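Local coordinates for protein macrophage migration inhibitory factor (Plasmodium berghei, PDB 2WKB) that belongs to the macrophage migration inhibitory factor family, small alpha/beta proteins that assemble as trimers, here in the version made by a malaria parasite, at residues 9-12 against 13-17. Numbering follows the deposited sequence.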
loop_
_atom_site.group_PDB
_atom_site.type_symbol
_atom_site.label_atom_id
_atom_site.label_comp_id
_atom_site.label_asym_id
_atom_site.label_seq_id
_atom_site.Cartn_x
_atom_site.Cartn_y
_atom_site.Cartn_z
ATOM N N ILE E 9 -12.191 -8.127 -6.577
ATOM C CA ILE E 9 -12.635 -8.898 -7.760
ATOM C C ILE E 9 -11.536 -9.801 -8.259
ATOM O O ILE E 9 -10.456 -9.371 -8.572
ATOM C CB ILE E 9 -13.194 -7.990 -8.862
ATOM C CG1 ILE E 9 -14.463 -7.316 -8.333
ATOM C CG2 ILE E 9 -13.413 -8.852 -10.172
ATOM C CD1 ILE E 9 -14.989 -6.298 -9.285
ATOM N N SER E 10 -11.842 -11.104 -8.376
ATOM C CA SER E 10 -10.833 -12.128 -8.751
ATOM C C SER E 10 -10.741 -12.350 -10.273
ATOM O O SER E 10 -11.750 -12.748 -10.935
ATOM C CB SER E 10 -11.295 -13.485 -8.100
ATOM O OG SER E 10 -10.335 -14.527 -8.440
ATOM N N ILE E 11 -9.574 -12.093 -10.868
ATOM C CA ILE E 11 -9.414 -12.305 -12.318
ATOM C C ILE E 11 -8.065 -13.004 -12.568
ATOM O O ILE E 11 -7.106 -12.858 -11.797
ATOM C CB ILE E 11 -9.425 -11.029 -13.167
ATOM C CG1 ILE E 11 -8.383 -10.072 -12.587
ATOM C CG2 ILE E 11 -10.853 -10.438 -13.238
ATOM C CD1 ILE E 11 -8.307 -8.755 -13.414
ATOM N N PRO E 12 -7.983 -13.735 -13.684
ATOM C CA PRO E 12 -6.735 -14.415 -13.930
ATOM C C PRO E 12 -5.620 -13.457 -14.311
ATOM O O PRO E 12 -5.886 -12.329 -14.771
ATOM C CB PRO E 12 -7.029 -15.339 -15.149
ATOM C CG PRO E 12 -8.513 -15.206 -15.454
ATOM C CD PRO E 12 -9.051 -14.012 -14.680
ATOM N N ASP E 13 -4.391 -13.936 -14.187
ATOM C CA ASP E 13 -3.203 -13.150 -14.581
ATOM C C ASP E 13 -3.278 -12.535 -15.963
ATOM O O ASP E 13 -2.958 -11.349 -16.118
ATOM C CB ASP E 13 -1.911 -13.991 -14.492
ATOM C CG ASP E 13 -1.610 -14.455 -13.070
ATOM O OD1 ASP E 13 -2.134 -13.857 -12.106
ATOM O OD2 ASP E 13 -0.814 -15.393 -12.872
ATOM N N ASP E 14 -3.618 -13.329 -17.002
ATOM C CA ASP E 14 -3.689 -12.712 -18.329
ATOM C C ASP E 14 -4.677 -11.582 -18.437
ATOM O O ASP E 14 -4.380 -10.568 -19.105
ATOM C CB ASP E 14 -3.959 -13.693 -19.522
ATOM C CG ASP E 14 -2.817 -14.686 -19.763
ATOM O OD1 ASP E 14 -1.680 -14.486 -19.275
ATOM O OD2 ASP E 14 -3.096 -15.711 -20.457
ATOM N N LYS E 15 -5.845 -11.737 -17.813
ATOM C CA LYS E 15 -6.825 -10.681 -17.852
ATOM C C LYS E 15 -6.344 -9.431 -17.036
ATOM O O LYS E 15 -6.599 -8.313 -17.438
ATOM C CB LYS E 15 -8.123 -11.163 -17.224
ATOM C CG LYS E 15 -9.177 -10.120 -17.273
ATOM C CD LYS E 15 -10.590 -10.724 -16.982
ATOM C CE LYS E 15 -11.605 -10.092 -17.892
ATOM N NZ LYS E 15 -12.937 -10.521 -17.373
ATOM N N ALA E 16 -5.699 -9.672 -15.926
ATOM C CA ALA E 16 -5.089 -8.552 -15.128
ATOM C C ALA E 16 -4.054 -7.800 -15.993
ATOM O O ALA E 16 -4.056 -6.565 -16.028
ATOM C CB ALA E 16 -4.397 -9.108 -13.858
ATOM N N GLN E 17 -3.168 -8.535 -16.685
ATOM C CA GLN E 17 -2.173 -7.908 -17.593
ATOM C C GLN E 17 -2.857 -7.075 -18.629
ATOM O O GLN E 17 -2.470 -5.966 -18.848
ATOM C CB GLN E 17 -1.201 -8.946 -18.214
ATOM C CG GLN E 17 -0.344 -9.612 -17.147
ATOM C CD GLN E 17 0.524 -8.554 -16.364
ATOM O OE1 GLN E 17 0.405 -8.411 -15.122
ATOM N NE2 GLN E 17 1.323 -7.820 -17.079
#
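Ile11 reaches forward over the first turn of the helix and lays its two branches on two different residues. Its CG1 branch sits between the backbone N and the carbonyl carbon (chi1 53°), which carries CD1 to the backbone of Ala16, 3.7 Å from CA. Ala16 CB lies 4.0 Å from the same CD1. The other branch, CG2, meets the Lys15 chain, which passes at about a right angle to the isoleucine: with CG anti to the backbone N (chi1 -179°), the lysine brings CD to 3.8 Å from Ile11 CG2. Lys15 CB packs 3.9 Å from CD of the Pro12 ring. The end of the lysine leads away, and NZ is hydrogen-bonded to the backbone O of His87. This is where the loop after strand 4-7 enters helix 13-31, one of the two long helices of the MIF fold, with Pro12 as N-cap residue. The Pro12 carbonyl accepts the first-turn bond from Ala16 N, 2.9 Å to O and nearly straight at 165°; one residue further along, Gln17 N donates to Asp13 O, also at 2.9 Å. Asp13 turns its carboxylate to the second subunit, OD2 in a salt bridge with Lys46 and OD1 hydrogen-bonded to Asn47 there.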